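Local coordinates for protein Fe(2+) transporter FeoB (Escherichia coli, PDB 3I8S) that transports ferrous iron across the inner membrane in a GTP-driven uptake system, its cytosolic domain binding the nucleotide and probably coupling this to channel opening, at residues Val93-Asn97 against Leu122-Gln128; Asn129-Glu133 against Val258-Thr264; Leu206-Glu210 against Leu226-Leu230. All coordinates share one frame; numbering follows the deposited sequence.

Contact 1 comes first along the chain: the turn that follows strand 88-94 meets 122-128, closing a loop that holds helix 98-111 and strand 115-120, which with strand 88-94 make a beta-alpha-beta unit of the GTP-binding domain. Helix 122-127 is followed by strand 130-132, where contact 2 opens. Contact 2 closes only when strand 260-262 returns after helix 240-259, so it ties the first domain to the end of the second. Contact 3 lies within this long excursion and crosses none of the others; it closes the short loop between helices 198-210 and 226-236. Contacts 1 and 2 touch, with centres about 10 Å apart, whereas the centre of contact 3 is about 37 Å from that of contact 1.

Contact 1: Val93-Asn97 against Leu122-Gln128; sequences VDASN and LDIAEKQ
Two donors of Ser96 grip Asp94 OD1: the hydroxyl OG at 2.6 Å, on the syn side of the carboxylate, and the backbone N at 2.9 Å, from above its plane. The second bond closes an Asx turn, which bends the chain as it leaves strand 88-94 of the GTPase's mixed sheet. Asn97 ND2 adds a nearly straight bond to Asp94 OD2 (2.8 Å, 175° at the hydrogen), with the acceptor in the plane of its own amide. Both carboxylate oxygens are therefore engaged, which would hold the group against rotation. With OG placed between the backbone N and the carbonyl carbon (chi1 70°), Ser96 can reach back to Asp94 while its CB faces helix 122-127.

That helix starts within the experimentally established GTP-binding residues Asn120 to Asp123, at the position of the G4 motif of GTPases, and a backbone bond between Ala95 and Asn120 fastens the turn beside it. No hydrogen bond crosses between the two segments; they meet through carbon. Ala95 CB rests on Ala125 CB at 4.0 Å and is touched by the CD2 branch of Leu122. Ile124 sends its CG2 branch to 3.3 Å from Ser96 CB, tighter than ordinary van der Waals contact. At the far end of the helix, the extended Gln128 brings OE1 to 3.4 Å from Ser96 CB.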
loop_
_atom_site.group_PDB
_atom_site.type_symbol
_atom_site.label_atom_id
_atom_site.label_comp_id
_atom_site.label_asym_id
_atom_site.label_seq_id
_atom_site.Cartn_x
_atom_site.Cartn_y
_atom_site.Cartn_z
ATOM N N VAL A 93 -2.618 -7.297 -6.082
ATOM C CA VAL A 93 -3.795 -6.555 -6.505
ATOM C C VAL A 93 -4.652 -7.416 -7.391
ATOM O O VAL A 93 -4.196 -7.955 -8.375
ATOM C CB VAL A 93 -3.400 -5.232 -7.249
ATOM C CG1 VAL A 93 -4.642 -4.583 -7.982
ATOM C CG2 VAL A 93 -2.701 -4.284 -6.255
ATOM N N ASP A 94 -5.896 -7.605 -6.983
ATOM C CA ASP A 94 -6.926 -8.340 -7.736
ATOM C C ASP A 94 -7.403 -7.553 -8.986
ATOM O O ASP A 94 -8.174 -6.623 -8.850
ATOM C CB ASP A 94 -8.095 -8.652 -6.782
ATOM C CG ASP A 94 -9.276 -9.364 -7.445
ATOM O OD1 ASP A 94 -9.209 -9.722 -8.652
ATOM O OD2 ASP A 94 -10.332 -9.617 -6.757
ATOM N N ALA A 95 -6.962 -7.956 -10.192
ATOM C CA ALA A 95 -7.407 -7.319 -11.451
ATOM C C ALA A 95 -8.940 -7.250 -11.654
ATOM O O ALA A 95 -9.443 -6.371 -12.365
ATOM C CB ALA A 95 -6.728 -7.990 -12.668
ATOM N N SER A 96 -9.691 -8.167 -11.037
ATOM C CA SER A 96 -11.123 -8.242 -11.237
ATOM C C SER A 96 -11.886 -7.267 -10.341
ATOM O O SER A 96 -13.098 -7.127 -10.486
ATOM C CB SER A 96 -11.646 -9.664 -11.027
ATOM O OG SER A 96 -11.596 -10.084 -9.696
ATOM N N ASN A 97 -11.151 -6.621 -9.440
ATOM C CA ASN A 97 -11.659 -5.645 -8.479
ATOM C C ASN A 97 -10.644 -4.519 -8.298
ATOM O O ASN A 97 -10.365 -4.054 -7.183
ATOM C CB ASN A 97 -12.007 -6.322 -7.144
ATOM C CG ASN A 97 -13.208 -7.265 -7.268
ATOM O OD1 ASN A 97 -14.378 -6.817 -7.425
ATOM N ND2 ASN A 97 -12.947 -8.585 -7.190
ATOM N N LEU A 122 -6.038 -12.366 -13.317
ATOM C CA LEU A 122 -6.119 -11.956 -14.707
ATOM C C LEU A 122 -7.155 -12.762 -15.517
ATOM O O LEU A 122 -7.825 -12.239 -16.402
ATOM C CB LEU A 122 -4.742 -12.160 -15.336
ATOM C CG LEU A 122 -3.625 -11.368 -14.659
ATOM C CD1 LEU A 122 -2.250 -11.815 -15.226
ATOM C CD2 LEU A 122 -3.891 -9.908 -14.888
ATOM N N ASP A 123 -7.255 -14.043 -15.200
ATOM C CA ASP A 123 -8.242 -14.943 -15.800
ATOM C C ASP A 123 -9.678 -14.493 -15.481
ATOM O O ASP A 123 -10.534 -14.456 -16.369
ATOM C CB ASP A 123 -8.011 -16.380 -15.302
ATOM C CG ASP A 123 -8.204 -16.534 -13.755
ATOM O OD1 ASP A 123 -7.684 -15.713 -12.968
ATOM O OD2 ASP A 123 -8.908 -17.491 -13.334
ATOM N N ILE A 124 -9.924 -14.136 -14.218
ATOM C CA ILE A 124 -11.244 -13.695 -13.773
ATOM C C ILE A 124 -11.605 -12.398 -14.495
ATOM O O ILE A 124 -12.687 -12.250 -15.007
ATOM C CB ILE A 124 -11.268 -13.458 -12.251
ATOM C CG1 ILE A 124 -11.117 -14.786 -11.505
ATOM C CG2 ILE A 124 -12.566 -12.775 -11.820
ATOM C CD1 ILE A 124 -10.929 -14.603 -9.993
ATOM N N ALA A 125 -10.660 -11.473 -14.555
ATOM C CA ALA A 125 -10.892 -10.184 -15.185
ATOM C C ALA A 125 -11.301 -10.373 -16.666
ATOM O O ALA A 125 -12.261 -9.766 -17.145
ATOM C CB ALA A 125 -9.612 -9.308 -15.046
ATOM N N GLU A 126 -10.586 -11.249 -17.362
ATOM C CA GLU A 126 -10.817 -11.536 -18.783
ATOM C C GLU A 126 -12.231 -12.069 -18.976
ATOM O O GLU A 126 -12.980 -11.618 -19.853
ATOM C CB GLU A 126 -9.789 -12.574 -19.252
ATOM C CG GLU A 126 -9.837 -12.961 -20.732
ATOM C CD GLU A 126 -8.850 -14.090 -21.052
ATOM O OE1 GLU A 126 -7.762 -14.130 -20.410
ATOM O OE2 GLU A 126 -9.156 -14.930 -21.930
ATOM N N LYS A 127 -12.595 -13.007 -18.111
ATOM C CA LYS A 127 -13.921 -13.598 -18.131
ATOM C C LYS A 127 -15.035 -12.628 -17.781
ATOM O O LYS A 127 -16.179 -12.843 -18.170
ATOM C CB LYS A 127 -13.971 -14.834 -17.237
ATOM C CG LYS A 127 -13.410 -16.066 -17.953
ATOM C CD LYS A 127 -14.284 -16.476 -19.139
ATOM C CE LYS A 127 -13.468 -16.645 -20.424
ATOM N NZ LYS A 127 -14.296 -17.269 -21.497
ATOM N N GLN A 128 -14.688 -11.546 -17.092
ATOM C CA GLN A 128 -15.611 -10.433 -16.857
ATOM C C GLN A 128 -15.492 -9.341 -17.940
ATOM O O GLN A 128 -16.029 -8.246 -17.782
ATOM C CB GLN A 128 -15.378 -9.832 -15.461
ATOM C CG GLN A 128 -15.694 -10.790 -14.315
ATOM C CD GLN A 128 -15.428 -10.202 -12.927
ATOM O OE1 GLN A 128 -14.586 -9.311 -12.749
ATOM N NE2 GLN A 128 -16.135 -10.722 -11.927
#

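Contact 2: Asn129-Glu133 against Val258-Thr264; sequences NIRIE and VVSNTLT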
loop_
_atom_site.group_PDB
_atom_site.type_symbol
_atom_site.label_atom_id
_atom_site.label_comp_id
_atom_site.label_asym_id
_atom_site.label_seq_id
_atom_site.Cartn_x
_atom_site.Cartn_y
_atom_site.Cartn_z
ATOM N N ASN A 129 -14.806 -9.650 -19.042
ATOM C CA ASN A 129 -14.674 -8.725 -20.162
ATOM C C ASN A 129 -13.865 -7.475 -19.784
ATOM O O ASN A 129 -14.169 -6.382 -20.243
ATOM C CB ASN A 129 -16.072 -8.322 -20.662
ATOM C CG ASN A 129 -16.078 -7.823 -22.094
ATOM O OD1 ASN A 129 -17.118 -7.409 -22.607
ATOM N ND2 ASN A 129 -14.939 -7.885 -22.756
ATOM N N ILE A 130 -12.853 -7.629 -18.932
ATOM C CA ILE A 130 -11.989 -6.500 -18.598
ATOM C C ILE A 130 -10.525 -6.823 -18.943
ATOM O O ILE A 130 -10.001 -7.878 -18.548
ATOM C CB ILE A 130 -12.177 -6.001 -17.120
ATOM C CG1 ILE A 130 -10.939 -5.266 -16.632
ATOM C CG2 ILE A 130 -12.524 -7.114 -16.162
ATOM C CD1 ILE A 130 -11.074 -4.806 -15.241
ATOM N N ARG A 131 -9.907 -5.921 -19.715
ATOM C CA ARG A 131 -8.465 -5.926 -19.967
ATOM C C ARG A 131 -7.850 -4.736 -19.229
ATOM O O ARG A 131 -8.421 -3.640 -19.222
ATOM C CB ARG A 131 -8.140 -5.814 -21.466
ATOM C CG ARG A 131 -6.614 -5.973 -21.785
ATOM C CD ARG A 131 -6.223 -5.588 -23.247
ATOM N NE ARG A 131 -4.858 -6.039 -23.618
ATOM C CZ ARG A 131 -3.711 -5.490 -23.184
ATOM N NH1 ARG A 131 -3.720 -4.441 -22.360
ATOM N NH2 ARG A 131 -2.538 -5.992 -23.583
ATOM N N ILE A 132 -6.725 -4.987 -18.575
ATOM C CA ILE A 132 -5.950 -3.963 -17.871
ATOM C C ILE A 132 -4.729 -3.563 -18.723
ATOM O O ILE A 132 -3.923 -4.432 -19.141
ATOM C CB ILE A 132 -5.445 -4.446 -16.502
ATOM C CG1 ILE A 132 -6.614 -4.898 -15.596
ATOM C CG2 ILE A 132 -4.680 -3.337 -15.779
ATOM C CD1 ILE A 132 -7.696 -3.908 -15.437
ATOM N N GLU A 133 -4.598 -2.257 -18.969
ATOM C CA GLU A 133 -3.420 -1.712 -19.619
ATOM C C GLU A 133 -2.308 -1.591 -18.591
ATOM O O GLU A 133 -2.275 -0.650 -17.777
ATOM C CB GLU A 133 -3.699 -0.339 -20.159
ATOM C CG GLU A 133 -4.443 -0.308 -21.431
ATOM C CD GLU A 133 -4.201 1.008 -22.131
ATOM O OE1 GLU A 133 -4.102 2.025 -21.392
ATOM O OE2 GLU A 133 -4.073 1.028 -23.380
ATOM N N VAL A 258 -8.724 5.006 -17.557
ATOM C CA VAL A 258 -7.723 4.793 -18.588
ATOM C C VAL A 258 -7.295 3.339 -18.695
ATOM O O VAL A 258 -7.190 2.774 -19.786
ATOM C CB VAL A 258 -6.469 5.655 -18.294
ATOM C CG1 VAL A 258 -5.354 5.341 -19.275
ATOM C CG2 VAL A 258 -6.828 7.173 -18.352
ATOM N N VAL A 259 -7.044 2.750 -17.535
ATOM C CA VAL A 259 -6.372 1.465 -17.403
ATOM C C VAL A 259 -7.259 0.231 -17.615
ATOM O O VAL A 259 -6.778 -0.790 -18.096
ATOM C CB VAL A 259 -5.701 1.454 -16.003
ATOM C CG1 VAL A 259 -5.411 0.102 -15.478
ATOM C CG2 VAL A 259 -4.465 2.413 -16.069
ATOM N N SER A 260 -8.529 0.332 -17.228
ATOM C CA SER A 260 -9.466 -0.783 -17.317
ATOM C C SER A 260 -10.429 -0.530 -18.451
ATOM O O SER A 260 -11.104 0.498 -18.474
ATOM C CB SER A 260 -10.197 -0.967 -15.994
ATOM O OG SER A 260 -11.102 -2.063 -16.083
ATOM N N ASN A 261 -10.430 -1.444 -19.423
ATOM C CA ASN A 261 -11.185 -1.306 -20.657
ATOM C C ASN A 261 -12.053 -2.530 -20.852
ATOM O O ASN A 261 -11.762 -3.583 -20.298
ATOM C CB ASN A 261 -10.237 -1.258 -21.860
ATOM C CG ASN A 261 -9.422 0.019 -21.954
ATOM O OD1 ASN A 261 -9.234 0.536 -23.054
ATOM N ND2 ASN A 261 -8.880 0.490 -20.840
ATOM N N THR A 262 -13.100 -2.389 -21.669
ATOM C CA THR A 262 -13.847 -3.532 -22.174
ATOM C C THR A 262 -12.934 -4.342 -23.098
ATOM O O THR A 262 -12.185 -3.771 -23.893
ATOM C CB THR A 262 -15.093 -3.087 -22.996
ATOM O OG1 THR A 262 -15.885 -2.158 -22.236
ATOM C CG2 THR A 262 -15.937 -4.281 -23.361
ATOM N N LEU A 263 -12.991 -5.663 -22.995
ATOM C CA LEU A 263 -12.234 -6.541 -23.897
ATOM C C LEU A 263 -12.856 -6.697 -25.307
ATOM O O LEU A 263 -12.122 -6.864 -26.293
ATOM C CB LEU A 263 -12.051 -7.914 -23.242
ATOM C CG LEU A 263 -10.997 -8.857 -23.815
ATOM C CD1 LEU A 263 -9.607 -8.295 -23.575
ATOM C CD2 LEU A 263 -11.140 -10.236 -23.158
ATOM N N THR A 264 -14.189 -6.627 -25.405
ATOM C CA THR A 264 -14.938 -6.945 -26.637
ATOM C C THR A 264 -14.252 -6.460 -27.916
ATOM O O THR A 264 -14.703 -6.750 -29.036
ATOM C CB THR A 264 -16.362 -6.331 -26.601
ATOM O OG1 THR A 264 -16.830 -6.264 -25.248
ATOM C CG2 THR A 264 -17.340 -7.150 -27.451
#
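A two-stranded antiparallel sheet, separate from the main sheet of the GTPase, joins strand 130-132 to strand 260-262, which follows helix 240-259. The short strand axes approach to 4.7 Å with 142° between their directions. Arg131 and Asn261 form the hydrogen-bonded pair: Arg131 N donates to Asn261 O at 3.0 Å, and Asn261 N returns a bond to Arg131 O of the same length. The pairing runs on past the strands at both ends, with hydrogen bonds from Glu133 N to Val259 O at 2.8 Å and from Leu263 N to Asn129 O at 3.1 Å.

Asn129 has a positive phi (66°) and is the C-prime residue of the Schellman motif that ends helix 122-127, so the strand starts directly from a helix cap. Its side chain lies obliquely across the returning chain at Thr262 to Thr264. An alanine here takes away the amide beside these residues, and that tail would probably be freer to move.

On the side carrying Ile132 and Ser260, the CG2 branch of Ile132 packs on Val259 CG1 at 3.5 Å, and Leu98 of helix 98-111 touches Ile132 and Val259. On the opposite side, Leu263 CD1 meets Arg131 CB at 3.6 Å, the two side chains crossing at about a right angle. Asn261 folds back so that ND2 bonds Val258 O at 3.0 Å, supplying a donor to a carbonyl at the helix end. With four assigned backbone bonds between 129-133 and 258-264, this join of the GTP-binding and helical domains relies mainly on main-chain pairing, with a small apolar patch beneath it.

Contact 3: Leu206-Glu210 against Leu226-Leu230; sequences LQMLE and LDAAL
Leu209 pushes its CD2 methyl into helix 226-236, where it touches three side chains: Leu226 CD1 at 3.8 Å, Ala229 CB at 4.1 Å and Leu230 CD2 a little farther off. The contact belongs to the helical domain of the cytosolic part of FeoB. There the short axes of 206-210 and 226-230 cross at -73° and stay 10.4 Å apart at their closest, a separation bridged mostly by the leucine and methionine side chains.

Leu226 is the chief bridge from the second helix. Its CG stands opposite the backbone N (chi1 176°); CD1 touches Leu209 and also Met208, while CD2 lies 4.0 Å from Met208 CE. Met208 arrives there through a bend at its thioether (chi3 68°), which turns the terminal methyl over Leu226, the two chains crossing at a slant. Further from this pair, Leu230 CD2 comes to 3.6 Å from the backbone carbonyl Leu209 O, and Leu226 CD1 similarly covers Met208 O at 3.8 Å.

Neighbouring helices complete the packing. Glu184 of helix 179-191 touches both Leu209 and Ala229, Ile244 of helix 240-259 also touches Leu209, and Arg216 of helix 213-218 lies against Met208 and Leu226. The polar residues of 206-210 look elsewhere: Glu210 forms a salt bridge with Arg248, which also bonds Gln207.

No hydrogen bond or charge pair spans the two segments, so their mutual hold rests on apolar burial and van der Waals fit of methyl groups around Leu209 and Leu226, with directional bonds left to other sides of the first helix.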
loop_
_atom_site.group_PDB
_atom_site.type_symbol
_atom_site.label_atom_id
_atom_site.label_comp_id
_atom_site.label_asym_id
_atom_site.label_seq_id
_atom_site.Cartn_x
_atom_site.Cartn_y
_atom_site.Cartn_z
ATOM N N LEU A 206 -2.123 13.845 7.323
ATOM C CA LEU A 206 -3.386 13.715 6.576
ATOM C C LEU A 206 -4.293 12.661 7.221
ATOM O O LEU A 206 -5.495 12.862 7.341
ATOM C CB LEU A 206 -3.105 13.357 5.118
ATOM C CG LEU A 206 -2.945 14.476 4.099
ATOM C CD1 LEU A 206 -2.950 13.882 2.696
ATOM C CD2 LEU A 206 -4.050 15.550 4.238
ATOM N N GLN A 207 -3.707 11.550 7.702
ATOM C CA GLN A 207 -4.494 10.540 8.383
ATOM C C GLN A 207 -5.144 11.111 9.633
ATOM O O GLN A 207 -6.308 10.804 9.933
ATOM C CB GLN A 207 -3.641 9.315 8.727
ATOM C CG GLN A 207 -3.160 8.599 7.501
ATOM C CD GLN A 207 -4.303 7.949 6.790
ATOM O OE1 GLN A 207 -4.594 8.254 5.652
ATOM N NE2 GLN A 207 -4.980 7.023 7.492
ATOM N N MET A 208 -4.415 11.952 10.362
ATOM C CA MET A 208 -4.960 12.519 11.599
ATOM C C MET A 208 -6.118 13.487 11.284
ATOM O O MET A 208 -7.136 13.512 11.981
ATOM C CB MET A 208 -3.871 13.267 12.374
ATOM C CG MET A 208 -2.755 12.407 12.972
ATOM S SD MET A 208 -1.450 13.476 13.638
ATOM C CE MET A 208 -2.331 14.207 14.988
ATOM N N LEU A 209 -5.944 14.282 10.253
ATOM C CA LEU A 209 -7.012 15.191 9.797
ATOM C C LEU A 209 -8.264 14.424 9.321
ATOM O O LEU A 209 -9.381 14.899 9.485
ATOM C CB LEU A 209 -6.501 16.080 8.665
ATOM C CG LEU A 209 -5.353 17.035 9.032
ATOM C CD1 LEU A 209 -4.701 17.668 7.786
ATOM C CD2 LEU A 209 -5.855 18.098 9.996
ATOM N N GLU A 210 -8.062 13.257 8.723
ATOM C CA GLU A 210 -9.155 12.390 8.331
ATOM C C GLU A 210 -9.889 11.772 9.534
ATOM O O GLU A 210 -11.016 11.308 9.388
ATOM C CB GLU A 210 -8.667 11.319 7.330
ATOM C CG GLU A 210 -9.816 10.659 6.603
ATOM C CD GLU A 210 -9.380 9.570 5.646
ATOM O OE1 GLU A 210 -8.298 8.960 5.872
ATOM O OE2 GLU A 210 -10.146 9.345 4.656
ATOM N N LEU A 226 -3.892 19.248 16.605
ATOM C CA LEU A 226 -4.867 18.708 15.668
ATOM C C LEU A 226 -6.222 19.413 15.767
ATOM O O LEU A 226 -6.813 19.767 14.760
ATOM C CB LEU A 226 -5.003 17.188 15.870
ATOM C CG LEU A 226 -6.070 16.538 15.009
ATOM C CD1 LEU A 226 -5.721 16.722 13.552
ATOM C CD2 LEU A 226 -6.253 15.071 15.393
ATOM N N ASP A 227 -6.696 19.685 16.972
ATOM C CA ASP A 227 -7.974 20.409 17.113
ATOM C C ASP A 227 -7.958 21.808 16.472
ATOM O O ASP A 227 -8.930 22.214 15.819
ATOM C CB ASP A 227 -8.395 20.516 18.597
ATOM C CG ASP A 227 -8.857 19.174 19.169
ATOM O OD1 ASP A 227 -8.880 18.181 18.391
ATOM O OD2 ASP A 227 -9.208 19.119 20.384
ATOM N N ALA A 228 -6.854 22.532 16.667
ATOM C CA ALA A 228 -6.706 23.856 16.086
ATOM C C ALA A 228 -6.659 23.750 14.583
ATOM O O ALA A 228 -7.300 24.559 13.886
ATOM C CB ALA A 228 -5.470 24.551 16.618
ATOM N N ALA A 229 -5.965 22.722 14.075
ATOM C CA ALA A 229 -5.886 22.499 12.629
ATOM C C ALA A 229 -7.273 22.195 12.044
ATOM O O ALA A 229 -7.657 22.772 11.030
ATOM C CB ALA A 229 -4.921 21.360 12.291
ATOM N N LEU A 230 -8.025 21.307 12.697
ATOM C CA LEU A 230 -9.365 20.984 12.205
ATOM C C LEU A 230 -10.322 22.157 12.218
ATOM O O LEU A 230 -11.148 22.269 11.319
ATOM C CB LEU A 230 -9.993 19.810 12.941
ATOM C CG LEU A 230 -9.383 18.476 12.549
ATOM C CD1 LEU A 230 -9.719 17.453 13.657
ATOM C CD2 LEU A 230 -9.909 18.029 11.143
#